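Local coordinates for protein alpha-glucosidase (PDB 5XFM) that hydrolyses beta-L-arabinopyranosides and alpha-galactosides as a bifunctional glycoside hydrolase of family 97 with a bound calcium ion, at residues 24-29 and 42-47; 59-64 and 132-137; 167-172 and 369-374; 418-423 and 443-448; 518-523 and 570-575. The protein carries 1 engineered substitution. All blocks are in the same frame, centred on the assembly; numbering follows the deposited sequence.

Contact 1 (24-29 and 42-47)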
# COMPACT_ATOMS: atom_id res chain seq x y z
N GLU A 24 12.32 23.40 9.39
CA GLU A 24 11.41 24.21 10.21
C GLU A 24 10.11 24.64 9.52
O GLU A 24 9.33 25.40 10.10
CB GLU A 24 12.14 25.46 10.71
CG GLU A 24 13.30 25.15 11.65
CD GLU A 24 13.98 26.41 12.16
OE1 GLU A 24 13.26 27.37 12.51
OE2 GLU A 24 15.23 26.42 12.24
N LYS A 25 9.83 24.11 8.33
CA LYS A 25 8.57 24.43 7.65
C LYS A 25 7.40 23.75 8.33
O LYS A 25 6.33 24.33 8.49
CB LYS A 25 8.62 24.02 6.17
CG LYS A 25 9.62 24.80 5.34
CD LYS A 25 9.47 24.50 3.86
CE LYS A 25 10.78 24.73 3.12
NZ LYS A 25 10.67 24.50 1.66
N LEU A 26 7.61 22.50 8.72
CA LEU A 26 6.59 21.73 9.40
C LEU A 26 6.73 21.96 10.90
O LEU A 26 7.81 21.79 11.46
CB LEU A 26 6.73 20.25 9.04
CG LEU A 26 5.57 19.26 9.22
CD1 LEU A 26 6.06 17.86 8.88
CD2 LEU A 26 4.93 19.29 10.60
N GLN A 27 5.65 22.38 11.55
CA GLN A 27 5.67 22.60 12.99
C GLN A 27 4.50 21.90 13.68
O GLN A 27 3.37 21.92 13.20
CB GLN A 27 5.67 24.10 13.31
CG GLN A 27 6.89 24.83 12.75
CD GLN A 27 6.98 26.27 13.20
OE1 GLN A 27 6.34 26.68 14.17
NE2 GLN A 27 7.81 27.05 12.51
N LEU A 28 4.80 21.25 14.80
CA LEU A 28 3.79 20.55 15.59
C LEU A 28 3.78 21.13 17.00
O LEU A 28 4.82 21.24 17.64
CB LEU A 28 4.08 19.05 15.62
CG LEU A 28 3.10 18.15 16.39
CD1 LEU A 28 2.94 16.84 15.67
CD2 LEU A 28 3.53 17.91 17.83
N ALA A 29 2.59 21.48 17.49
CA ALA A 29 2.47 22.07 18.82
C ALA A 29 1.65 21.18 19.74
O ALA A 29 0.67 20.58 19.32
CB ALA A 29 1.87 23.45 18.73
N VAL A 42 -0.95 21.03 13.86
CA VAL A 42 0.10 20.99 12.85
C VAL A 42 0.01 22.13 11.85
O VAL A 42 -1.06 22.41 11.30
CB VAL A 42 0.09 19.65 12.08
CG1 VAL A 42 1.13 19.65 10.96
CG2 VAL A 42 0.32 18.49 13.03
N SER A 43 1.14 22.78 11.61
CA SER A 43 1.21 23.84 10.62
C SER A 43 2.32 23.56 9.61
O SER A 43 3.30 22.88 9.92
CB SER A 43 1.43 25.19 11.30
OG SER A 43 2.80 25.41 11.57
N TYR A 44 2.17 24.09 8.40
CA TYR A 44 3.20 23.99 7.37
C TYR A 44 3.33 25.33 6.66
O TYR A 44 2.34 25.85 6.14
CB TYR A 44 2.88 22.89 6.36
CG TYR A 44 4.06 22.57 5.47
CD1 TYR A 44 4.26 23.25 4.27
CD2 TYR A 44 4.99 21.60 5.84
CE1 TYR A 44 5.35 22.96 3.46
CE2 TYR A 44 6.08 21.32 5.04
CZ TYR A 44 6.25 22.00 3.86
OH TYR A 44 7.35 21.70 3.07
N ASN A 45 4.55 25.86 6.61
CA ASN A 45 4.81 27.24 6.16
C ASN A 45 3.86 28.27 6.75
O ASN A 45 3.46 29.22 6.07
CB ASN A 45 4.75 27.32 4.63
CG ASN A 45 6.04 26.88 3.98
OD1 ASN A 45 7.11 26.90 4.60
ND2 ASN A 45 5.96 26.47 2.72
N GLY A 46 3.50 28.10 8.02
CA GLY A 46 2.68 29.07 8.73
C GLY A 46 1.19 28.90 8.52
O GLY A 46 0.38 29.58 9.15
N LYS A 47 0.82 27.98 7.65
CA LYS A 47 -0.59 27.68 7.43
C LYS A 47 -1.02 26.49 8.28
O LYS A 47 -0.30 25.50 8.39
CB LYS A 47 -0.89 27.41 5.96
CG LYS A 47 -0.52 28.55 5.02
CD LYS A 47 -1.30 29.82 5.36
CE LYS A 47 -2.78 29.54 5.59
NZ LYS A 47 -3.60 30.79 5.66
O HOH W 1 4.71 26.21 9.80

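Contact 2 (59-64 and 132-137)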
# COMPACT_ATOMS: atom_id res chain seq x y z
N THR A 59 -7.73 2.84 28.85
CA THR A 59 -6.94 1.65 29.12
C THR A 59 -7.40 0.91 30.39
O THR A 59 -7.85 1.53 31.36
CB THR A 59 -5.45 2.09 29.24
OG1 THR A 59 -4.85 2.18 27.94
CG2 THR A 59 -4.67 1.17 30.10
N ASN A 60 -7.23 -0.42 30.42
CA ASN A 60 -7.66 -1.22 31.56
C ASN A 60 -6.74 -1.13 32.79
O ASN A 60 -6.97 -1.81 33.78
CB ASN A 60 -7.81 -2.69 31.16
CG ASN A 60 -6.46 -3.39 30.96
OD1 ASN A 60 -5.43 -2.75 30.76
ND2 ASN A 60 -6.48 -4.72 31.02
N ILE A 61 -5.71 -0.30 32.71
CA ILE A 61 -4.94 0.03 33.91
C ILE A 61 -5.09 1.51 34.24
O ILE A 61 -4.53 1.98 35.23
CB ILE A 61 -3.44 -0.31 33.76
CG1 ILE A 61 -2.74 0.68 32.83
CG2 ILE A 61 -3.24 -1.76 33.31
CD1 ILE A 61 -1.24 0.74 33.01
N GLY A 62 -5.83 2.25 33.42
CA GLY A 62 -6.01 3.67 33.65
C GLY A 62 -6.52 4.46 32.47
O GLY A 62 -6.48 4.00 31.32
N ASP A 63 -7.05 5.64 32.73
CA ASP A 63 -7.54 6.46 31.64
C ASP A 63 -6.64 7.67 31.38
O ASP A 63 -6.27 8.39 32.30
CB ASP A 63 -8.98 6.89 31.88
CG ASP A 63 -9.95 5.73 31.74
OD1 ASP A 63 -9.49 4.57 31.60
OD2 ASP A 63 -11.18 5.97 31.74
N PHE A 64 -6.31 7.85 30.11
CA PHE A 64 -5.43 8.92 29.65
C PHE A 64 -6.17 9.71 28.57
O PHE A 64 -5.67 9.94 27.47
CB PHE A 64 -4.14 8.32 29.11
CG PHE A 64 -3.44 7.43 30.10
CD1 PHE A 64 -2.71 7.97 31.14
CD2 PHE A 64 -3.54 6.05 30.00
CE1 PHE A 64 -2.08 7.15 32.05
CE2 PHE A 64 -2.91 5.23 30.91
CZ PHE A 64 -2.18 5.77 31.93
N GLY A 132 2.01 0.28 38.61
CA GLY A 132 0.88 -0.23 39.38
C GLY A 132 0.90 -1.73 39.59
O GLY A 132 -0.13 -2.34 39.85
N GLY A 133 2.08 -2.33 39.47
CA GLY A 133 2.20 -3.77 39.60
C GLY A 133 1.62 -4.49 38.39
O GLY A 133 1.28 -5.67 38.47
N LYS A 134 1.45 -3.76 37.30
CA LYS A 134 0.86 -4.30 36.08
C LYS A 134 1.96 -4.66 35.08
O LYS A 134 2.87 -3.87 34.86
CB LYS A 134 -0.12 -3.31 35.46
CG LYS A 134 -1.09 -2.68 36.46
CD LYS A 134 -1.88 -3.71 37.25
CE LYS A 134 -2.80 -4.50 36.37
NZ LYS A 134 -3.75 -5.31 37.19
N ALA A 135 1.88 -5.84 34.47
CA ALA A 135 2.88 -6.24 33.49
C ALA A 135 2.27 -6.33 32.09
O ALA A 135 2.96 -6.60 31.11
CB ALA A 135 3.51 -7.57 33.88
N SER A 136 0.97 -6.08 31.99
CA SER A 136 0.31 -6.13 30.70
C SER A 136 -0.89 -5.20 30.66
O SER A 136 -1.44 -4.83 31.69
CB SER A 136 -0.12 -7.56 30.35
OG SER A 136 -0.99 -8.10 31.33
N VAL A 137 -1.32 -4.87 29.45
CA VAL A 137 -2.36 -3.88 29.28
C VAL A 137 -3.29 -4.25 28.13
O VAL A 137 -2.88 -4.88 27.15
CB VAL A 137 -1.75 -2.48 29.04
CG1 VAL A 137 -0.95 -2.45 27.74
CG2 VAL A 137 -2.81 -1.43 29.00

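Contact 3 (167-172 and 369-374)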
# COMPACT_ATOMS: atom_id res chain seq x y z
N LYS A 167 -18.37 -14.82 -0.33
CA LYS A 167 -18.23 -15.81 0.72
C LYS A 167 -17.97 -15.20 2.11
O LYS A 167 -17.23 -15.77 2.92
CB LYS A 167 -17.11 -16.79 0.36
CG LYS A 167 -17.29 -17.48 -0.98
CD LYS A 167 -18.50 -18.40 -0.96
CE LYS A 167 -18.68 -19.10 -2.30
NZ LYS A 167 -19.98 -19.83 -2.36
N ARG A 168 -18.61 -14.06 2.38
CA ARG A 168 -18.49 -13.38 3.68
C ARG A 168 -17.05 -13.01 4.02
O ARG A 168 -16.67 -13.00 5.19
CB ARG A 168 -19.08 -14.27 4.78
CG ARG A 168 -20.57 -14.63 4.60
CD ARG A 168 -21.05 -15.63 5.66
NE ARG A 168 -20.79 -15.24 7.04
CZ ARG A 168 -21.60 -14.51 7.79
NH1 ARG A 168 -22.75 -14.07 7.30
NH2 ARG A 168 -21.27 -14.22 9.05
N THR A 169 -16.24 -12.70 3.00
CA THR A 169 -14.82 -12.40 3.20
C THR A 169 -14.46 -10.94 3.50
O THR A 169 -13.30 -10.63 3.73
CB THR A 169 -13.99 -12.83 1.99
OG1 THR A 169 -14.59 -12.30 0.80
CG2 THR A 169 -13.95 -14.34 1.89
N LYS A 170 -15.44 -10.03 3.47
CA LYS A 170 -15.17 -8.64 3.79
C LYS A 170 -15.11 -8.44 5.31
O LYS A 170 -15.75 -9.18 6.06
CB LYS A 170 -16.21 -7.71 3.13
CG LYS A 170 -15.77 -7.29 1.73
CD LYS A 170 -16.80 -6.48 0.97
CE LYS A 170 -16.28 -6.20 -0.44
NZ LYS A 170 -16.90 -5.02 -1.11
N PRO A 171 -14.36 -7.42 5.77
CA PRO A 171 -13.61 -6.41 5.01
C PRO A 171 -12.37 -6.95 4.30
O PRO A 171 -11.73 -7.88 4.80
CB PRO A 171 -13.19 -5.39 6.08
CG PRO A 171 -14.10 -5.66 7.26
CD PRO A 171 -14.30 -7.15 7.22
N SER A 172 -12.03 -6.35 3.16
CA SER A 172 -10.86 -6.78 2.39
C SER A 172 -10.17 -5.60 1.71
O SER A 172 -9.39 -5.78 0.77
CB SER A 172 -11.27 -7.83 1.34
OG SER A 172 -12.42 -7.42 0.61
N ASN A 369 -14.77 -17.78 7.47
CA ASN A 369 -15.59 -17.47 6.30
C ASN A 369 -16.10 -18.72 5.57
O ASN A 369 -15.92 -19.84 6.05
CB ASN A 369 -14.80 -16.59 5.32
CG ASN A 369 -13.52 -17.25 4.81
OD1 ASN A 369 -13.49 -18.46 4.52
ND2 ASN A 369 -12.47 -16.46 4.66
N ASP A 370 -16.66 -18.52 4.38
CA ASP A 370 -17.25 -19.61 3.60
C ASP A 370 -16.49 -19.93 2.31
O ASP A 370 -17.07 -20.39 1.34
CB ASP A 370 -18.70 -19.29 3.23
CG ASP A 370 -19.62 -19.27 4.43
OD1 ASP A 370 -19.42 -20.08 5.36
OD2 ASP A 370 -20.56 -18.45 4.43
N ILE A 371 -15.19 -19.66 2.31
CA ILE A 371 -14.35 -19.95 1.15
C ILE A 371 -14.19 -21.46 0.93
O ILE A 371 -13.87 -22.20 1.86
CB ILE A 371 -12.97 -19.28 1.31
CG1 ILE A 371 -13.12 -17.76 1.17
CG2 ILE A 371 -11.98 -19.83 0.30
CD1 ILE A 371 -13.62 -17.33 -0.20
N GLU A 372 -14.42 -21.91 -0.30
CA GLU A 372 -14.20 -23.31 -0.67
C GLU A 372 -12.97 -23.47 -1.54
O GLU A 372 -12.29 -24.50 -1.51
CB GLU A 372 -15.40 -23.91 -1.38
CG GLU A 372 -16.48 -24.35 -0.38
CD GLU A 372 -17.73 -24.92 -1.03
OE1 GLU A 372 -18.11 -26.06 -0.68
OE2 GLU A 372 -18.36 -24.22 -1.85
N GLN A 373 -12.69 -22.45 -2.35
CA GLN A 373 -11.50 -22.47 -3.20
C GLN A 373 -10.17 -22.81 -2.47
O GLN A 373 -9.78 -22.20 -1.47
CB GLN A 373 -11.43 -21.16 -3.99
CG GLN A 373 -12.44 -20.08 -3.68
CD GLN A 373 -12.00 -18.81 -4.36
OE1 GLN A 373 -11.54 -18.79 -5.52
NE2 GLN A 373 -12.26 -17.71 -3.69
N GLY A 374 -9.48 -23.82 -2.99
CA GLY A 374 -8.38 -24.41 -2.25
C GLY A 374 -7.03 -24.11 -2.84
O GLY A 374 -6.94 -23.51 -3.91
O HOH W 2 -12.30 -13.42 5.09

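Contact 4 (418-423 and 443-448)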
# COMPACT_ATOMS: atom_id res chain seq x y z
N ASP A 418 2.88 -14.71 11.77
CA ASP A 418 3.32 -16.11 11.88
C ASP A 418 3.48 -16.78 10.50
O ASP A 418 4.42 -17.56 10.29
CB ASP A 418 2.35 -16.91 12.75
CG ASP A 418 2.31 -16.41 14.19
OD1 ASP A 418 3.19 -15.61 14.57
OD2 ASP A 418 1.42 -16.84 14.95
N ILE A 419 2.58 -16.46 9.58
CA ILE A 419 2.69 -17.00 8.22
C ILE A 419 3.98 -16.49 7.58
O ILE A 419 4.75 -17.28 7.01
CB ILE A 419 1.49 -16.61 7.34
CG1 ILE A 419 0.24 -17.37 7.76
CG2 ILE A 419 1.79 -16.88 5.88
CD1 ILE A 419 -1.03 -16.87 7.09
N LEU A 420 4.23 -15.19 7.71
CA LEU A 420 5.47 -14.62 7.17
C LEU A 420 6.74 -15.25 7.76
O LEU A 420 7.74 -15.46 7.04
CB LEU A 420 5.50 -13.10 7.41
CG LEU A 420 4.79 -12.28 6.33
CD1 LEU A 420 4.50 -10.86 6.80
CD2 LEU A 420 5.69 -12.25 5.11
N SER A 421 6.70 -15.54 9.05
CA SER A 421 7.87 -16.04 9.77
C SER A 421 8.18 -17.51 9.38
O SER A 421 9.33 -17.86 9.10
CB SER A 421 7.64 -15.90 11.28
OG SER A 421 8.81 -16.20 12.01
N ASP A 422 7.15 -18.36 9.37
CA ASP A 422 7.32 -19.74 8.91
C ASP A 422 7.78 -19.77 7.44
O ASP A 422 8.66 -20.57 7.04
CB ASP A 422 6.03 -20.54 9.09
CG ASP A 422 5.72 -20.84 10.56
OD1 ASP A 422 6.65 -20.79 11.40
OD2 ASP A 422 4.55 -21.13 10.87
N ALA A 423 7.18 -18.89 6.65
CA ALA A 423 7.56 -18.75 5.25
C ALA A 423 9.04 -18.46 5.12
O ALA A 423 9.74 -19.14 4.36
CB ALA A 423 6.75 -17.64 4.59
N ARG A 443 9.90 -3.38 5.35
CA ARG A 443 11.04 -3.27 6.24
C ARG A 443 10.89 -4.24 7.40
O ARG A 443 11.86 -4.89 7.79
CB ARG A 443 11.19 -1.84 6.77
CG ARG A 443 12.45 -1.63 7.57
CD ARG A 443 12.96 -0.21 7.44
NE ARG A 443 14.18 -0.01 8.22
CZ ARG A 443 15.40 -0.29 7.76
NH1 ARG A 443 15.54 -0.79 6.54
NH2 ARG A 443 16.46 -0.07 8.52
N MET A 444 9.69 -4.34 7.95
CA MET A 444 9.47 -5.22 9.09
C MET A 444 9.72 -6.70 8.74
O MET A 444 10.24 -7.44 9.58
CB MET A 444 8.06 -5.03 9.64
CG MET A 444 7.87 -3.66 10.26
SD MET A 444 6.16 -3.11 10.36
CE MET A 444 5.52 -4.18 11.65
N TYR A 445 9.37 -7.11 7.52
CA TYR A 445 9.48 -8.52 7.09
C TYR A 445 10.27 -8.70 5.79
O TYR A 445 9.77 -8.39 4.71
CB TYR A 445 8.09 -9.12 6.92
CG TYR A 445 7.18 -8.93 8.11
CD1 TYR A 445 7.27 -9.75 9.22
CD2 TYR A 445 6.24 -7.90 8.12
CE1 TYR A 445 6.44 -9.57 10.31
CE2 TYR A 445 5.41 -7.71 9.20
CZ TYR A 445 5.51 -8.54 10.29
OH TYR A 445 4.68 -8.34 11.37
N PRO A 446 11.48 -9.27 5.88
CA PRO A 446 12.41 -9.45 4.75
C PRO A 446 11.83 -10.21 3.57
O PRO A 446 12.26 -9.99 2.44
CB PRO A 446 13.57 -10.25 5.37
CG PRO A 446 13.51 -9.96 6.83
CD PRO A 446 12.05 -9.75 7.15
N ASN A 447 10.87 -11.10 3.81
CA ASN A 447 10.30 -11.93 2.74
C ASN A 447 8.92 -11.47 2.28
O ASN A 447 8.27 -12.13 1.47
CB ASN A 447 10.25 -13.40 3.17
CG ASN A 447 9.50 -13.61 4.48
OD1 ASN A 447 9.62 -12.82 5.42
ND2 ASN A 447 8.74 -14.69 4.54
N TYR A 448 8.48 -10.32 2.78
CA TYR A 448 7.22 -9.74 2.34
C TYR A 448 7.37 -9.14 0.94
O TYR A 448 8.26 -8.33 0.71
CB TYR A 448 6.73 -8.68 3.33
CG TYR A 448 5.60 -7.86 2.79
CD1 TYR A 448 4.31 -8.39 2.68
CD2 TYR A 448 5.81 -6.55 2.37
CE1 TYR A 448 3.27 -7.64 2.18
CE2 TYR A 448 4.77 -5.80 1.87
CZ TYR A 448 3.51 -6.34 1.77
OH TYR A 448 2.48 -5.58 1.26

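Contact 5 (518-523 and 570-575)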
# COMPACT_ATOMS: atom_id res chain seq x y z
N THR A 518 1.42 2.20 -16.79
CA THR A 518 0.93 1.68 -15.53
C THR A 518 1.92 0.70 -14.86
O THR A 518 1.90 0.52 -13.64
CB THR A 518 -0.46 1.00 -15.76
OG1 THR A 518 -1.49 1.99 -15.64
CG2 THR A 518 -0.73 -0.13 -14.79
N THR A 519 2.81 0.10 -15.64
CA THR A 519 3.84 -0.76 -15.06
C THR A 519 4.88 0.05 -14.29
O THR A 519 5.58 -0.47 -13.41
CB THR A 519 4.54 -1.63 -16.14
OG1 THR A 519 5.32 -0.81 -17.02
CG2 THR A 519 3.51 -2.42 -16.94
N VAL A 520 4.98 1.33 -14.62
CA VAL A 520 5.89 2.22 -13.92
C VAL A 520 5.16 2.97 -12.81
O VAL A 520 5.72 3.20 -11.73
CB VAL A 520 6.54 3.20 -14.90
CG1 VAL A 520 7.45 4.16 -14.16
CG2 VAL A 520 7.33 2.44 -15.96
N LEU A 521 3.92 3.34 -13.06
CA LEU A 521 3.13 4.06 -12.08
C LEU A 521 2.85 3.25 -10.81
O LEU A 521 2.97 3.77 -9.70
CB LEU A 521 1.80 4.51 -12.69
CG LEU A 521 1.93 5.57 -13.78
CD1 LEU A 521 0.57 5.90 -14.39
CD2 LEU A 521 2.60 6.82 -13.25
N LEU A 522 2.48 1.98 -10.98
CA LEU A 522 2.08 1.15 -9.84
C LEU A 522 3.19 0.18 -9.42
O LEU A 522 3.57 -0.72 -10.17
CB LEU A 522 0.80 0.36 -10.20
CG LEU A 522 -0.34 1.16 -10.84
CD1 LEU A 522 -1.60 0.31 -11.02
CD2 LEU A 522 -0.66 2.42 -10.04
N GLN A 523 3.68 0.35 -8.19
CA GLN A 523 4.86 -0.37 -7.70
C GLN A 523 4.54 -1.62 -6.85
O GLN A 523 3.70 -1.58 -5.95
CB GLN A 523 5.75 0.59 -6.89
CG GLN A 523 6.94 -0.04 -6.20
CD GLN A 523 6.60 -0.51 -4.79
OE1 GLN A 523 5.85 0.15 -4.07
NE2 GLN A 523 7.12 -1.67 -4.41
N LEU A 570 5.06 10.71 -13.06
CA LEU A 570 6.18 10.43 -12.16
C LEU A 570 7.34 9.72 -12.86
O LEU A 570 7.15 9.00 -13.84
CB LEU A 570 5.73 9.63 -10.94
CG LEU A 570 5.10 8.25 -10.99
CD1 LEU A 570 6.13 7.12 -11.08
CD2 LEU A 570 4.24 8.08 -9.75
N ALA A 571 8.54 9.95 -12.34
CA ALA A 571 9.74 9.30 -12.84
C ALA A 571 10.36 8.39 -11.78
O ALA A 571 10.48 8.77 -10.61
CB ALA A 571 10.76 10.33 -13.30
N ARG A 572 10.74 7.19 -12.22
CA ARG A 572 11.38 6.20 -11.36
C ARG A 572 12.70 5.75 -11.98
O ARG A 572 12.79 5.54 -13.19
CB ARG A 572 10.46 4.99 -11.14
CG ARG A 572 9.33 5.24 -10.17
CD ARG A 572 8.45 4.01 -9.98
NE ARG A 572 7.90 3.96 -8.63
CZ ARG A 572 6.62 4.11 -8.32
NH1 ARG A 572 5.73 4.34 -9.26
NH2 ARG A 572 6.24 4.06 -7.05
N ARG A 573 13.72 5.60 -11.14
CA ARG A 573 15.05 5.22 -11.60
C ARG A 573 15.40 3.79 -11.19
O ARG A 573 15.10 3.37 -10.07
CB ARG A 573 16.10 6.19 -11.04
CG ARG A 573 17.54 5.81 -11.39
CD ARG A 573 18.53 6.88 -10.94
NE ARG A 573 18.58 7.05 -9.49
CZ ARG A 573 19.32 6.31 -8.68
NH1 ARG A 573 20.10 5.36 -9.17
NH2 ARG A 573 19.30 6.53 -7.37
N GLN A 574 15.98 3.04 -12.12
CA GLN A 574 16.63 1.78 -11.77
C GLN A 574 18.05 1.79 -12.30
O GLN A 574 18.27 1.88 -13.51
CB GLN A 574 15.91 0.56 -12.34
CG GLN A 574 16.70 -0.71 -12.02
CD GLN A 574 16.08 -1.95 -12.60
OE1 GLN A 574 16.13 -2.17 -13.81
NE2 GLN A 574 15.47 -2.78 -11.74
N GLY A 575 19.01 1.69 -11.39
CA GLY A 575 20.40 1.83 -11.75
C GLY A 575 20.63 3.22 -12.31
O GLY A 575 20.41 4.21 -11.63

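Contact 1 (24-29 and 42-47)
K25 lays its CB over one face of the Y44 ring, 4.2 Å from the ring centroid and offset toward the rim. Farther along the same extended chain, K25 CD comes to 3.6 Å from Y44 OH. N45 runs beside the lysine and points the same way, its OD1 3.4 Å from K25 CG. L26 meets the tyrosine at about a right angle through CB, and its CD2 touches V42 CG1 at 3.8 Å. The backbone sets this first shell in place. Q27 and S43 are a hydrogen-bonded antiparallel pair, S43 N reaching Q27 O over 2.9 Å almost straight (173°), while N45 N donates to K25 O over 3.0 Å. One water donates to that same K25 oxygen, accepts from G46 N and bonds S43 OG, tying the type I' turn of Y44 to K47 back to the first strand. Strands 26-31 and 39-44 thus form a beta hairpin, continued by strand 17-20 beside L28 and strand 47-59 beside V42. The face carrying L26, L28 and Y44 packs on V117 and F115 of strand 110-117 and on V265 of strand 256-266, joining the two large sheets of the N-terminal beta-sandwich.

Contact 2 (59-64 and 132-137)
T59 and V137 cross at about a right angle and meet methyl to methyl, with T59 CG2 only 3.4 Å from V137 CG2, a tighter approach than carbons usually make. V137 CG2 is the branch anti to the backbone N, and on that same methyl N60 sets its OD1, again at 3.4 Å, the two side chains slanting across each other. This oxygen also accepts a hydrogen bond from the backbone N of T138. I61 and K134 slide past one another in opposite directions: I61 CG2 lies 3.9 Å from K134 CG, and the lysine, bent at chi2 and chi3, curls until its CE is also 4.1 Å from that methyl. No hydrogen bond spans the two segments; aliphatic carbons and one amide oxygen make the contact, while the polar tie falls one residue on, at T138. The type I turn from T59 to G62, closed by G62 N to T59 O at 3.0 Å, presents T59, N60 and I61. It links strand 47-59 to strand 62-64, while strand 136-147 pairs with 47-59 and bonds through V137 to F252 of strand 251-253; V137 and F64 both touch L128 of strand 121-128, in the other sheet of the domain.

Contact 3 (167-172 and 369-374)
K167 O accepts a 3.2 Å hydrogen bond from D370 N, joining a loop of the N-terminal beta-sandwich domain to the loop between strand 357-363 and helix 382-395 of the TIM-barrel domain. An Asx turn shapes the barrel side: N369 OD1 takes the N-H of I371 at 3.0 Å, the donor standing 48° above the carbonyl plane. The other end of that amide is used too, since N369 ND2 donates to a water at 3.1 Å; that water donates a long 3.3 Å bond to T169 O across the contact. Both polar atoms of N369 therefore have partners, and the turn fixes the rotation of the group. R168 and D370 look like a salt bridge but are not one. D370 OD2 sits 3.1 Å from R168 CD and 4.1 Å from R168 NE, with the guanidinium and carboxylate planes 47° apart; the charges may attract at this range, yet the arginine spends its NH2 on N243 OD1. T169 OG1 is satisfied by W166 O just upstream in the chain, and K170 NZ by a salt bridge to E175. S172 OG bonds OE1 of E174, a calcium ligand, so this loop supplies a second-shell residue to the metal site, and the T169 side chain itself lies about 8 Å from the ion. Facing the barrel loop, T169 CG2 rests against I371 CG1 at 3.6 Å.

Contact 4 (418-423 and 443-448)
N447 ND2 donates to L420 O over 2.8 Å, in the carbonyl plane and on a lone pair, with the acceptor close to the plane of the asparagine amide. The same nitrogen also bonds L428 O, and OD1 of this side chain accepts from the hydroxyl of Y286, so three groups grip one buried amide. N447 reaches the helix because its CG stands between the backbone N and the carbonyl carbon (chi1 55°). A423 CB lies 3.6 Å from N447 ND2, beside the bond, and L420 CD2 makes a separate apolar touch with Y448 CB at 4.1 Å. The other leucine branch turns to Y445, which it crosses at about a right angle. L420 CD1 sits over one face of that ring, 3.7 Å from the centroid and 17° off the normal, a CH-pi contact. At its far end the ring is held by a hydrogen bond between Y445 OH and E417 OE1. The type I turn from Y445 to Y448 directs Y445 and N447 at the helix, and R86 NH1 bonds the carbonyl oxygens at both ends. The turn leads into strand 448-451 of the TIM-barrel, whose neighbour 429-432 follows helix 410-425. With ND2 facing two carbonyls and OD1 a hydroxyl, both ends of the amide have partners of the right kind, which tells N from O and offsets the cost of burying it.

Contact 5 (518-523 and 570-575)
R572 presents one face of its guanidinium to Q523 CB, which lies 3.5 Å above the plane and toward the rim, nearest NH2. At the edge come two carbonyl oxygens, both somewhat tilted from the plane, and W554 adds a cation-pi contact from outside the two segments. NH1 serves both oxygens: it is 2.7 Å from V520 O, approaching in the carbonyl plane, and 2.9 Å from L521 O, where it stands 61° above the carbonyl plane. Neither bond is straight, the N-H...O angles being 131° and 137°. Both carbonyls belong to the last turn of helix 512-521, since L522 is the first residue to leave helical angles. The negative end of the helix would probably favour a buried cation there. The aliphatic part also packs on V520, with R572 CD 3.3 Å from V520 O. Two residues back along the strand, L570 turns to the same side, and its CG meets L521 CD2 at 3.7 Å. Strand 577-584, next in the sheet, extends the apolar layer with A581 against V520 and V583 against L521. Here the antiparallel C-terminal beta domain is docked by its sheet onto a helix end of the TIM-barrel, the probable catalytic domain of this family, an interdomain seam in which R572 supplies the polar bonds and leucine, valine and alanine side chains the apolar contact.

Contacts 4 and 5 are wholly buried, whereas contacts 1, 2 and 3 mix buried with exposed residues. Contacts 1 and 2 reach the same sheet of the N-terminal domain, about 34 Å apart between centres, yet differ in chemistry: paired strand backbones and a water in the first, mostly methyl packing with no direct hydrogen bond in the second. Contact 4 lies inside the barrel domain, where an asparagine amide meets a helix carbonyl. Contacts 3 and 5 join domains, on opposite sides of the chain's centre: the former brings the N-terminal domain to the barrel through loop backbone near the calcium, the latter adds the C-terminal domain through a charged side chain at a helix end.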